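Local coordinates for imidazolonepropionase (Unidentified, PDB 2Q09), which catalyses the hydrolytic ring opening of imidazolone-5-propanoate to N-formimidoyl-L-glutamate, the third step of histidine degradation, at residues Thr16-Leu21 and Leu364-Val369; Ala22-Leu27 and Cys380-Glu385; Ile325-Met330 and Tyr388-Asp393; Asp374-Asn379 and Val396-Asn401. One frame throughout, in Å; residues are numbered along the deposited sequence.

Interaction 1 of 4, residues Thr16-Leu21 and Leu364-Val369; sequences TLRSDL and LGQLRV
T16 and L367 meet backbone to backbone on the buried side of this loop-to-loop contact. L367 N donates to T16 O at 3.0 Å, in the carbonyl plane and on a lone pair, while L367 CB packs 3.7 Å from T16 CA. Threonine suits the place because it has both a hydroxyl and a methyl. OG1, set between the backbone N and the carbonyl carbon (chi1 67°), accepts from R18 N in an ST turn and also bonds to G25 O, and CG2 is left to face L367.

Q366 carries the tight packing toward the surface. Its chain, extended beyond CG, passes L17 O and brings OE1 to S19 N at 2.9 Å. R368 NE donates to the same OE1 at 2.8 Å, and the two donors approach from opposite faces of the amide plane, a grip that should fix the rotation of the amide.

Beyond it the contact opens toward solvent, and R18, D20 and R368 meet there through their charges. R18 NE lies over the centre of the R368 guanidinium, 3.9 Å from R368 NE, with the two planes nearly perpendicular (79°). D20 probably eases this repulsion: OD2 is 2.9 Å from R18 NH2 and OD1 is 3.6 Å from R368 NH2. Both oxygens stand well out of the guanidinium planes, so the pull is purely electrostatic. S19 OG lies 2.7 Å from R368 NH2, and a water joins it to Q366 NE2 at this rim.

R352 of helix 352-357 bonds to L17 O and touches S19 and Q366, while L367 rests on V64 and P66 of strand 63-73.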
loop_
_atom_site.group_PDB
_atom_site.type_symbol
_atom_site.label_atom_id
_atom_site.label_comp_id
_atom_site.label_asym_id
_atom_site.label_seq_id
_atom_site.Cartn_x
_atom_site.Cartn_y
_atom_site.Cartn_z
ATOM N N THR A 16 -5.270 11.430 -16.789
ATOM C CA THR A 16 -5.861 11.906 -15.548
ATOM C C THR A 16 -6.333 10.848 -14.583
ATOM O O THR A 16 -6.371 11.098 -13.376
ATOM C CB THR A 16 -7.055 12.851 -15.825
ATOM O OG1 THR A 16 -8.119 12.111 -16.434
ATOM C CG2 THR A 16 -6.625 13.981 -16.770
ATOM N N LEU A 17 -6.690 9.677 -15.101
ATOM C CA LEU A 17 -7.208 8.616 -14.245
ATOM C C LEU A 17 -8.419 9.153 -13.470
ATOM O O LEU A 17 -8.698 8.727 -12.343
ATOM C CB LEU A 17 -6.128 8.112 -13.265
ATOM C CG LEU A 17 -5.240 6.918 -13.660
ATOM C CD1 LEU A 17 -6.118 5.676 -13.841
ATOM C CD2 LEU A 17 -4.479 7.222 -14.968
ATOM N N ARG A 18 -9.141 10.090 -14.084
ATOM C CA ARG A 18 -10.330 10.662 -13.453
ATOM C C ARG A 18 -11.409 9.590 -13.293
ATOM O O ARG A 18 -11.642 8.789 -14.196
ATOM C CB ARG A 18 -10.891 11.820 -14.286
ATOM C CG ARG A 18 -10.070 13.094 -14.256
ATOM C CD ARG A 18 -10.786 14.208 -15.017
ATOM N NE ARG A 18 -12.068 14.531 -14.400
ATOM C CZ ARG A 18 -12.988 15.315 -14.945
ATOM N NH1 ARG A 18 -12.782 15.864 -16.128
ATOM N NH2 ARG A 18 -14.119 15.550 -14.301
ATOM N N SER A 19 -12.071 9.587 -12.142
ATOM C CA SER A 19 -13.120 8.609 -11.859
ATOM C C SER A 19 -14.308 8.680 -12.819
ATOM O O SER A 19 -15.020 7.699 -13.006
ATOM C CB SER A 19 -13.629 8.791 -10.429
ATOM O OG SER A 19 -14.134 10.103 -10.243
ATOM N N ASP A 20 -14.516 9.835 -13.438
ATOM C CA ASP A 20 -15.642 9.999 -14.345
ATOM C C ASP A 20 -15.253 9.867 -15.810
ATOM O O ASP A 20 -16.088 10.073 -16.694
ATOM C CB ASP A 20 -16.301 11.356 -14.104
ATOM C CG ASP A 20 -15.440 12.510 -14.569
ATOM O OD1 ASP A 20 -14.197 12.410 -14.488
ATOM O OD2 ASP A 20 -16.008 13.525 -15.011
ATOM N N LEU A 21 -13.991 9.529 -16.068
ATOM C CA LEU A 21 -13.520 9.360 -17.438
ATOM C C LEU A 21 -13.149 7.910 -17.714
ATOM O O LEU A 21 -12.589 7.230 -16.851
ATOM C CB LEU A 21 -12.318 10.268 -17.714
ATOM C CG LEU A 21 -12.605 11.774 -17.714
ATOM C CD1 LEU A 21 -11.362 12.535 -18.134
ATOM C CD2 LEU A 21 -13.753 12.074 -18.675
ATOM N N LEU A 364 -5.737 12.549 -3.455
ATOM C CA LEU A 364 -4.754 11.942 -4.354
ATOM C C LEU A 364 -5.316 10.928 -5.342
ATOM O O LEU A 364 -6.468 10.511 -5.237
ATOM C CB LEU A 364 -3.688 11.237 -3.513
ATOM C CG LEU A 364 -2.870 12.079 -2.531
ATOM C CD1 LEU A 364 -2.218 11.184 -1.479
ATOM C CD2 LEU A 364 -1.825 12.849 -3.306
ATOM N N GLY A 365 -4.484 10.538 -6.303
ATOM C CA GLY A 365 -4.888 9.531 -7.263
ATOM C C GLY A 365 -5.458 9.968 -8.595
ATOM O O GLY A 365 -5.671 9.116 -9.467
ATOM N N GLN A 366 -5.715 11.265 -8.762
ATOM C CA GLN A 366 -6.271 11.763 -10.020
ATOM C C GLN A 366 -5.694 13.128 -10.370
ATOM O O GLN A 366 -5.333 13.902 -9.488
ATOM C CB GLN A 366 -7.789 11.898 -9.915
ATOM C CG GLN A 366 -8.516 10.636 -9.491
ATOM C CD GLN A 366 -10.003 10.868 -9.335
ATOM O OE1 GLN A 366 -10.679 11.288 -10.279
ATOM N NE2 GLN A 366 -10.522 10.603 -8.142
ATOM N N LEU A 367 -5.606 13.420 -11.664
ATOM C CA LEU A 367 -5.102 14.713 -12.101
ATOM C C LEU A 367 -6.320 15.619 -12.260
ATOM O O LEU A 367 -6.843 15.811 -13.360
ATOM C CB LEU A 367 -4.338 14.598 -13.430
ATOM C CG LEU A 367 -3.086 13.707 -13.461
ATOM C CD1 LEU A 367 -2.362 13.926 -14.785
ATOM C CD2 LEU A 367 -2.153 14.038 -12.306
ATOM N N ARG A 368 -6.790 16.139 -11.131
ATOM C CA ARG A 368 -7.934 17.040 -11.103
ATOM C C ARG A 368 -7.570 18.318 -10.373
ATOM O O ARG A 368 -6.794 18.305 -9.420
ATOM C CB ARG A 368 -9.096 16.435 -10.333
ATOM C CG ARG A 368 -9.725 15.195 -10.882
ATOM C CD ARG A 368 -11.028 15.008 -10.138
ATOM N NE ARG A 368 -11.754 13.814 -10.534
ATOM C CZ ARG A 368 -13.075 13.756 -10.631
ATOM N NH1 ARG A 368 -13.801 14.836 -10.369
ATOM N NH2 ARG A 368 -13.671 12.630 -10.982
ATOM N N VAL A 369 -8.172 19.422 -10.796
ATOM C CA VAL A 369 -7.934 20.695 -10.137
ATOM C C VAL A 369 -8.413 20.581 -8.700
ATOM O O VAL A 369 -9.474 20.033 -8.434
ATOM C CB VAL A 369 -8.692 21.832 -10.855
ATOM C CG1 VAL A 369 -8.925 23.002 -9.903
ATOM C CG2 VAL A 369 -7.890 22.286 -12.057
HETATM O O HOH W 1 -13.409 10.819 -7.525
#

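Interaction 2 of 4, residues Ala22-Leu27 and Cys380-Glu385; sequences ADYGLL and CGHPAE
Y24 lays one face of its ring on P383, and that CH-pi contact is the centre of the interface. P383 CG stands 3.5 Å from the centroid of the Y24 ring and 10° off its normal, over the middle of the face. Proline suits the place because its rigid ring holds CG and CB against the tyrosine face.

A second aromatic interaction comes from H382, which turns its edge toward the face of Y24 in an offset edge-to-face pair. The planes are at 90°, and H382 CE1 comes 3.7 Å from Y24 CE2.

Apolar packing adds a smaller share, L26 CD1 and P383 CD meeting tip to tip at 4.2 Å. At the far end of the tyrosine there is a close van der Waals approach, with Y24 OH 3.3 Å from A384 CA. An alanine in place of Y24 would probably leave P383 without the surface it packs on and H382 without the ring its edge faces.

Hydrogen bonds brace each turn from within. A384 N donates to H382 ND1 at 2.9 Å, a capping bond that steadies the imidazole; CG anti to the backbone N (chi1 -168°) starts the ring on this course. Across from it, G25 N closes on A22 O.

Proline-aromatic packing thus joins two turns, the type II' turn A22-G25 and the type I turn H382-E385 that leads into helix 385-388.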
loop_
_atom_site.group_PDB
_atom_site.type_symbol
_atom_site.label_atom_id
_atom_site.label_comp_id
_atom_site.label_asym_id
_atom_site.label_seq_id
_atom_site.Cartn_x
_atom_site.Cartn_y
_atom_site.Cartn_z
ATOM N N ALA A 22 -13.448 7.448 -18.922
ATOM C CA ALA A 22 -13.164 6.073 -19.313
ATOM C C ALA A 22 -11.676 5.738 -19.362
ATOM O O ALA A 22 -10.831 6.608 -19.581
ATOM C CB ALA A 22 -13.799 5.774 -20.662
ATOM N N ASP A 23 -11.380 4.460 -19.152
ATOM C CA ASP A 23 -10.017 3.953 -19.180
ATOM C C ASP A 23 -9.038 4.772 -18.336
ATOM O O ASP A 23 -9.193 4.874 -17.116
ATOM C CB ASP A 23 -9.529 3.867 -20.630
ATOM C CG ASP A 23 -10.474 3.067 -21.511
ATOM O OD1 ASP A 23 -10.938 1.996 -21.075
ATOM O OD2 ASP A 23 -10.752 3.507 -22.645
ATOM N N TYR A 24 -8.034 5.347 -18.992
ATOM C CA TYR A 24 -6.996 6.134 -18.323
ATOM C C TYR A 24 -7.341 7.609 -18.175
ATOM O O TYR A 24 -6.587 8.366 -17.558
ATOM C CB TYR A 24 -5.686 6.033 -19.106
ATOM C CG TYR A 24 -5.088 4.649 -19.136
ATOM C CD1 TYR A 24 -4.390 4.147 -18.035
ATOM C CD2 TYR A 24 -5.211 3.837 -20.268
ATOM C CE1 TYR A 24 -3.828 2.871 -18.061
ATOM C CE2 TYR A 24 -4.659 2.559 -20.303
ATOM C CZ TYR A 24 -3.967 2.087 -19.196
ATOM O OH TYR A 24 -3.408 0.833 -19.216
ATOM N N GLY A 25 -8.467 8.023 -18.745
ATOM C CA GLY A 25 -8.831 9.424 -18.671
ATOM C C GLY A 25 -7.789 10.267 -19.387
ATOM O O GLY A 25 -7.470 11.370 -18.945
ATOM N N LEU A 26 -7.247 9.741 -20.487
ATOM C CA LEU A 26 -6.232 10.448 -21.270
ATOM C C LEU A 26 -6.858 11.617 -22.021
ATOM O O LEU A 26 -7.959 11.492 -22.562
ATOM C CB LEU A 26 -5.580 9.507 -22.287
ATOM C CG LEU A 26 -4.350 8.689 -21.887
ATOM C CD1 LEU A 26 -4.064 7.656 -22.959
ATOM C CD2 LEU A 26 -3.145 9.619 -21.700
ATOM N N LEU A 27 -6.147 12.740 -22.061
ATOM C CA LEU A 27 -6.629 13.941 -22.746
ATOM C C LEU A 27 -5.575 14.456 -23.720
ATOM O O LEU A 27 -4.435 13.969 -23.740
ATOM C CB LEU A 27 -6.928 15.045 -21.733
ATOM C CG LEU A 27 -7.791 14.725 -20.509
ATOM C CD1 LEU A 27 -7.785 15.932 -19.585
ATOM C CD2 LEU A 27 -9.216 14.383 -20.926
ATOM N N CYS A 380 7.929 7.184 -21.466
ATOM C CA CYS A 380 7.270 6.169 -22.279
ATOM C C CYS A 380 5.994 6.762 -22.878
ATOM O O CYS A 380 5.404 7.694 -22.329
ATOM C CB CYS A 380 6.981 4.894 -21.472
ATOM S SG CYS A 380 6.127 5.110 -19.908
ATOM N N GLY A 381 5.575 6.218 -24.012
ATOM C CA GLY A 381 4.418 6.757 -24.703
ATOM C C GLY A 381 3.005 6.539 -24.204
ATOM O O GLY A 381 2.177 7.444 -24.291
ATOM N N HIS A 382 2.724 5.360 -23.666
ATOM C CA HIS A 382 1.372 5.056 -23.227
ATOM C C HIS A 382 1.366 4.475 -21.806
ATOM O O HIS A 382 2.272 3.735 -21.426
ATOM C CB HIS A 382 0.766 4.078 -24.235
ATOM C CG HIS A 382 -0.706 3.876 -24.090
ATOM N ND1 HIS A 382 -1.252 3.031 -23.148
ATOM C CD2 HIS A 382 -1.748 4.393 -24.782
ATOM C CE1 HIS A 382 -2.567 3.033 -23.269
ATOM N NE2 HIS A 382 -2.895 3.852 -24.254
ATOM N N PRO A 383 0.343 4.812 -20.998
ATOM C CA PRO A 383 0.263 4.305 -19.626
ATOM C C PRO A 383 0.187 2.780 -19.492
ATOM O O PRO A 383 0.560 2.226 -18.454
ATOM C CB PRO A 383 -0.968 5.019 -19.065
ATOM C CG PRO A 383 -1.828 5.215 -20.280
ATOM C CD PRO A 383 -0.813 5.670 -21.305
ATOM N N ALA A 384 -0.302 2.108 -20.529
ATOM C CA ALA A 384 -0.391 0.651 -20.495
ATOM C C ALA A 384 0.998 0.062 -20.242
ATOM O O ALA A 384 1.140 -1.020 -19.661
ATOM C CB ALA A 384 -0.948 0.118 -21.829
ATOM N N GLU A 385 2.028 0.779 -20.679
ATOM C CA GLU A 385 3.392 0.300 -20.508
ATOM C C GLU A 385 3.853 0.222 -19.045
ATOM O O GLU A 385 4.786 -0.518 -18.724
ATOM C CB GLU A 385 4.370 1.169 -21.307
ATOM C CG GLU A 385 5.809 0.709 -21.133
ATOM C CD GLU A 385 6.737 1.190 -22.228
ATOM O OE1 GLU A 385 7.936 0.866 -22.145
ATOM O OE2 GLU A 385 6.284 1.881 -23.168
#

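Interaction 3 of 4, residues Ile325-Met330 and Tyr388-Asp393; sequences IVSLRM and YLIGVD
R329 reaches across to the 388-393 loop, touching it first at CB, which lies 3.7 Å from I390 CD1. The same methyl is 3.3 Å from R329 O, so the isoleucine tip packs on the first turn of helix 328-339. Its other branch, I390 CG2, is 4.2 Å from CB of M330, modelled as selenomethionine.

Beyond CB the arginine runs straight to CD, then bends at chi3 (66°), which turns NE toward L386 O, its hydrogen-bond acceptor. At the tip, NH2 bonds to Q394 OE1 and more weakly to E385 O. NH2 is also 2.8 Å from L389 O, but the angle is too poor for a hydrogen bond. NH1 comes only within 4.0 Å of V392 O.

An alanine here would probably leave L386 O and Q394 OE1 without their donor and the loop less firmly held to the helix.

S327, the N-cap, accepts from M330 N at 3.1 Å through OG, which also bonds to E133. The chemistry implies division of labour: a long cation gathers acceptors from either side of the loop in sequence, while I390 packs its methyls on R329 CB and the backbone of the first helical turn.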
loop_
_atom_site.group_PDB
_atom_site.type_symbol
_atom_site.label_atom_id
_atom_site.label_comp_id
_atom_site.label_asym_id
_atom_site.label_seq_id
_atom_site.Cartn_x
_atom_site.Cartn_y
_atom_site.Cartn_z
ATOM N N ILE A 325 9.764 -8.774 -2.675
ATOM C CA ILE A 325 9.993 -8.091 -3.938
ATOM C C ILE A 325 9.641 -6.615 -3.835
ATOM O O ILE A 325 8.476 -6.238 -3.743
ATOM C CB ILE A 325 9.180 -8.771 -5.058
ATOM C CG1 ILE A 325 9.553 -10.260 -5.107
ATOM C CG2 ILE A 325 9.469 -8.114 -6.397
ATOM C CD1 ILE A 325 8.698 -11.099 -6.028
ATOM N N VAL A 326 10.670 -5.780 -3.848
ATOM C CA VAL A 326 10.495 -4.345 -3.725
ATOM C C VAL A 326 10.220 -3.703 -5.073
ATOM O O VAL A 326 11.093 -3.078 -5.676
ATOM C CB VAL A 326 11.733 -3.707 -3.095
ATOM C CG1 VAL A 326 11.495 -2.217 -2.864
ATOM C CG2 VAL A 326 12.043 -4.410 -1.768
ATOM N N SER A 327 8.991 -3.876 -5.538
ATOM C CA SER A 327 8.577 -3.326 -6.814
ATOM C C SER A 327 7.055 -3.271 -6.878
ATOM O O SER A 327 6.379 -4.295 -6.731
ATOM C CB SER A 327 9.096 -4.200 -7.959
ATOM O OG SER A 327 8.678 -3.683 -9.211
ATOM N N LEU A 328 6.509 -2.079 -7.085
ATOM C CA LEU A 328 5.064 -1.942 -7.202
ATOM C C LEU A 328 4.675 -2.339 -8.622
ATOM O O LEU A 328 3.666 -3.002 -8.846
ATOM C CB LEU A 328 4.612 -0.501 -6.945
ATOM C CG LEU A 328 3.123 -0.251 -7.222
ATOM C CD1 LEU A 328 2.272 -1.137 -6.314
ATOM C CD2 LEU A 328 2.787 1.221 -6.995
ATOM N N ARG A 329 5.490 -1.923 -9.584
ATOM C CA ARG A 329 5.201 -2.238 -10.975
ATOM C C ARG A 329 5.220 -3.732 -11.275
ATOM O O ARG A 329 4.455 -4.201 -12.114
ATOM C CB ARG A 329 6.148 -1.468 -11.899
ATOM C CG ARG A 329 5.840 0.036 -11.867
ATOM C CD ARG A 329 6.748 0.855 -12.762
ATOM N NE ARG A 329 6.552 0.545 -14.173
ATOM C CZ ARG A 329 7.203 1.159 -15.157
ATOM N NH1 ARG A 329 8.080 2.114 -14.869
ATOM N NH2 ARG A 329 7.002 0.815 -16.420
HETATM N N MSE A 330 6.069 -4.486 -10.581
HETATM C CA MSE A 330 6.118 -5.932 -10.793
HETATM C C MSE A 330 4.768 -6.469 -10.308
HETATM O O MSE A 330 4.197 -7.398 -10.886
HETATM C CB MSE A 330 7.248 -6.564 -9.976
HETATM C CG MSE A 330 7.415 -8.061 -10.187
HETATM SE SE MSE A 330 8.060 -8.494 -11.988
HETATM C CE MSE A 330 6.482 -9.350 -12.687
ATOM N N TYR A 388 3.405 -3.143 -17.984
ATOM C CA TYR A 388 4.084 -4.053 -18.899
ATOM C C TYR A 388 5.597 -4.210 -18.735
ATOM O O TYR A 388 6.068 -5.279 -18.331
ATOM C CB TYR A 388 3.781 -3.633 -20.343
ATOM C CG TYR A 388 4.086 -4.699 -21.366
ATOM C CD1 TYR A 388 3.242 -5.797 -21.519
ATOM C CD2 TYR A 388 5.223 -4.625 -22.172
ATOM C CE1 TYR A 388 3.519 -6.797 -22.457
ATOM C CE2 TYR A 388 5.511 -5.614 -23.103
ATOM C CZ TYR A 388 4.655 -6.694 -23.242
ATOM O OH TYR A 388 4.940 -7.672 -24.164
ATOM N N LEU A 389 6.349 -3.163 -19.075
ATOM C CA LEU A 389 7.808 -3.191 -18.993
ATOM C C LEU A 389 8.249 -2.834 -17.581
ATOM O O LEU A 389 8.058 -1.700 -17.131
ATOM C CB LEU A 389 8.414 -2.192 -19.985
ATOM C CG LEU A 389 9.942 -2.200 -20.047
ATOM C CD1 LEU A 389 10.434 -3.541 -20.552
ATOM C CD2 LEU A 389 10.407 -1.084 -20.964
ATOM N N ILE A 390 8.874 -3.797 -16.910
ATOM C CA ILE A 390 9.300 -3.625 -15.525
ATOM C C ILE A 390 10.805 -3.544 -15.303
ATOM O O ILE A 390 11.577 -4.105 -16.069
ATOM C CB ILE A 390 8.755 -4.804 -14.673
ATOM C CG1 ILE A 390 7.277 -5.070 -15.015
ATOM C CG2 ILE A 390 8.939 -4.525 -13.190
ATOM C CD1 ILE A 390 6.350 -3.900 -14.745
ATOM N N GLY A 391 11.207 -2.822 -14.255
ATOM C CA GLY A 391 12.611 -2.719 -13.897
ATOM C C GLY A 391 13.458 -1.608 -14.491
ATOM O O GLY A 391 14.634 -1.501 -14.157
ATOM N N VAL A 392 12.878 -0.788 -15.363
ATOM C CA VAL A 392 13.614 0.301 -16.003
ATOM C C VAL A 392 13.195 1.681 -15.493
ATOM O O VAL A 392 12.002 1.980 -15.399
ATOM C CB VAL A 392 13.394 0.276 -17.539
ATOM C CG1 VAL A 392 14.144 1.415 -18.203
ATOM C CG2 VAL A 392 13.845 -1.060 -18.104
ATOM N N ASP A 393 14.176 2.521 -15.168
ATOM C CA ASP A 393 13.887 3.872 -14.697
ATOM C C ASP A 393 13.358 4.650 -15.898
ATOM O O ASP A 393 14.036 4.769 -16.917
ATOM C CB ASP A 393 15.152 4.554 -14.162
ATOM C CG ASP A 393 15.611 3.988 -12.824
ATOM O OD1 ASP A 393 14.895 3.147 -12.240
ATOM O OD2 ASP A 393 16.697 4.398 -12.357
#

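Interaction 4 of 4, residues Asp374-Asn379 and Val396-Asn401; sequences DFLVWN and VSRVVN
An antiparallel strand pair, 375-378 with 397-400, brings F375 opposite V399 and V377 opposite S397 as hydrogen-bonded pairs; the axes run 4.8 Å apart at 175°. V399 N donates to F375 O at 2.9 Å, nearly along the C=O axis, and F375 N returns a bond to V399 O.

V399 also packs on the ring. F375 CG occupies the crowded position between the backbone N and the carbonyl carbon (chi1 58°), and the ring lies beside the valine with V399 CB over its centre, a CH-pi contact. V399 CG2 and F375 CE1 are 3.6 Å apart, a close fit for a beta-branched residue against a flat one. W9 meets the F375 ring edge-to-face.

At the W378 end the ladder breaks register in a classic beta bulge: V377 O accepts from both V396 N (2.7 Å) and S397 N (3.2 Å), so two residues face one, where the chain turns a corner.

L376 and R398 form the non-hydrogen-bonded pair between, on the opposite side of the sheet from F375 and V377. L376 CD2 packs 3.7 Å from R398 CG, and the arginine extends past it to give NH2 to P166 O and V135 O.

Beyond F375, D374 OD1 accepts from N401 N at 2.7 Å, almost straight on, while D374 OD2 is salt-bridged to R168. S397 OG bonds to E404.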
loop_
_atom_site.group_PDB
_atom_site.type_symbol
_atom_site.label_atom_id
_atom_site.label_comp_id
_atom_site.label_asym_id
_atom_site.label_seq_id
_atom_site.Cartn_x
_atom_site.Cartn_y
_atom_site.Cartn_z
ATOM N N ASP A 374 0.727 15.640 -6.934
ATOM C CA ASP A 374 1.597 14.468 -6.909
ATOM C C ASP A 374 1.438 13.832 -8.282
ATOM O O ASP A 374 0.467 13.114 -8.531
ATOM C CB ASP A 374 1.148 13.487 -5.819
ATOM C CG ASP A 374 1.515 13.952 -4.424
ATOM O OD1 ASP A 374 1.911 15.128 -4.270
ATOM O OD2 ASP A 374 1.400 13.137 -3.480
ATOM N N PHE A 375 2.373 14.112 -9.181
ATOM C CA PHE A 375 2.277 13.555 -10.520
ATOM C C PHE A 375 3.632 13.178 -11.089
ATOM O O PHE A 375 4.682 13.556 -10.544
ATOM C CB PHE A 375 1.542 14.533 -11.448
ATOM C CG PHE A 375 2.176 15.889 -11.544
ATOM C CD1 PHE A 375 3.204 16.139 -12.447
ATOM C CD2 PHE A 375 1.729 16.928 -10.736
ATOM C CE1 PHE A 375 3.769 17.411 -12.556
ATOM C CE2 PHE A 375 2.282 18.202 -10.832
ATOM C CZ PHE A 375 3.308 18.445 -11.741
ATOM N N LEU A 376 3.606 12.442 -12.195
ATOM C CA LEU A 376 4.827 11.960 -12.816
ATOM C C LEU A 376 4.873 12.213 -14.317
ATOM O O LEU A 376 3.867 12.053 -15.008
ATOM C CB LEU A 376 4.942 10.451 -12.595
ATOM C CG LEU A 376 4.625 9.911 -11.199
ATOM C CD1 LEU A 376 4.511 8.397 -11.249
ATOM C CD2 LEU A 376 5.724 10.354 -10.221
ATOM N N VAL A 377 6.047 12.580 -14.816
ATOM C CA VAL A 377 6.237 12.792 -16.245
ATOM C C VAL A 377 7.123 11.639 -16.698
ATOM O O VAL A 377 8.255 11.495 -16.228
ATOM C CB VAL A 377 6.951 14.114 -16.548
ATOM C CG1 VAL A 377 7.219 14.221 -18.049
ATOM C CG2 VAL A 377 6.098 15.286 -16.086
ATOM N N TRP A 378 6.604 10.812 -17.602
ATOM C CA TRP A 378 7.344 9.649 -18.078
ATOM C C TRP A 378 7.967 9.825 -19.447
ATOM O O TRP A 378 7.607 10.736 -20.192
ATOM C CB TRP A 378 6.426 8.438 -18.152
ATOM C CG TRP A 378 5.726 8.108 -16.880
ATOM C CD1 TRP A 378 4.532 8.608 -16.438
ATOM C CD2 TRP A 378 6.147 7.152 -15.905
ATOM N NE1 TRP A 378 4.181 8.016 -15.248
ATOM C CE2 TRP A 378 5.157 7.117 -14.897
ATOM C CE3 TRP A 378 7.274 6.322 -15.784
ATOM C CZ2 TRP A 378 5.250 6.268 -13.785
ATOM C CZ3 TRP A 378 7.367 5.475 -14.676
ATOM C CH2 TRP A 378 6.358 5.459 -13.692
ATOM N N ASN A 379 8.898 8.942 -19.790
ATOM C CA ASN A 379 9.515 9.005 -21.100
ATOM C C ASN A 379 8.898 7.929 -21.995
ATOM O O ASN A 379 9.293 7.781 -23.150
ATOM C CB ASN A 379 11.040 8.849 -21.012
ATOM C CG ASN A 379 11.466 7.502 -20.468
ATOM O OD1 ASN A 379 10.639 6.657 -20.120
ATOM N ND2 ASN A 379 12.774 7.294 -20.390
ATOM N N VAL A 396 10.937 11.190 -15.912
ATOM C CA VAL A 396 11.612 12.374 -16.424
ATOM C C VAL A 396 11.437 13.441 -15.347
ATOM O O VAL A 396 12.282 14.323 -15.168
ATOM C CB VAL A 396 10.968 12.862 -17.741
ATOM C CG1 VAL A 396 11.371 14.296 -18.021
ATOM C CG2 VAL A 396 11.399 11.962 -18.896
ATOM N N SER A 397 10.333 13.330 -14.616
ATOM C CA SER A 397 10.023 14.272 -13.552
ATOM C C SER A 397 9.112 13.595 -12.535
ATOM O O SER A 397 8.169 12.890 -12.906
ATOM C CB SER A 397 9.341 15.517 -14.138
ATOM O OG SER A 397 9.022 16.464 -13.133
ATOM N N ARG A 398 9.403 13.795 -11.254
ATOM C CA ARG A 398 8.605 13.207 -10.181
ATOM C C ARG A 398 8.245 14.335 -9.231
ATOM O O ARG A 398 9.083 14.809 -8.467
ATOM C CB ARG A 398 9.400 12.116 -9.444
ATOM C CG ARG A 398 8.659 11.490 -8.260
ATOM C CD ARG A 398 9.477 10.339 -7.652
ATOM N NE ARG A 398 8.837 9.798 -6.458
ATOM C CZ ARG A 398 8.887 10.370 -5.261
ATOM N NH1 ARG A 398 9.560 11.504 -5.081
ATOM N NH2 ARG A 398 8.248 9.818 -4.243
ATOM N N VAL A 399 6.988 14.761 -9.287
ATOM C CA VAL A 399 6.509 15.866 -8.476
ATOM C C VAL A 399 5.649 15.436 -7.299
ATOM O O VAL A 399 4.681 14.688 -7.460
ATOM C CB VAL A 399 5.708 16.856 -9.346
ATOM C CG1 VAL A 399 5.133 17.971 -8.482
ATOM C CG2 VAL A 399 6.607 17.433 -10.418
ATOM N N VAL A 400 6.015 15.919 -6.112
ATOM C CA VAL A 400 5.282 15.616 -4.893
ATOM C C VAL A 400 4.977 16.945 -4.202
ATOM O O VAL A 400 5.882 17.739 -3.937
ATOM C CB VAL A 400 6.110 14.700 -3.961
ATOM C CG1 VAL A 400 5.377 14.472 -2.658
ATOM C CG2 VAL A 400 6.380 13.366 -4.665
ATOM N N ASN A 401 3.701 17.180 -3.929
ATOM C CA ASN A 401 3.238 18.410 -3.300
ATOM C C ASN A 401 3.668 19.628 -4.110
ATOM O O ASN A 401 3.991 20.680 -3.557
ATOM C CB ASN A 401 3.764 18.527 -1.870
ATOM C CG ASN A 401 2.893 19.427 -1.006
ATOM O OD1 ASN A 401 3.324 20.483 -0.540
ATOM N ND2 ASN A 401 1.649 19.012 -0.805
#

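In the fold
Interactions 1 and 2 begin consecutively in the N-terminal chain, centres about 12 Å apart, joined by backbone bonding between L17 and Y24. Their partners, 364-369 and 380-385, flank strand 375-378 of interaction 4, whose centre is about 15 Å from both. Interaction 3 lies about 17 Å from interactions 2 and 4. The segments of every pair alternate along the chain, except that interaction 1 closes before interaction 4 opens. Interactions 1, 2 and 4 rest on strand 63-73: 1 and 2 join an N-terminal loop to C-terminal loops, 4 pairs two C-terminal strands. Interaction 3 ties the C-terminal part to helix 328-339 of the TIM-barrel-type domain, the S327 side chain about 11 Å from that of iron ligand D317.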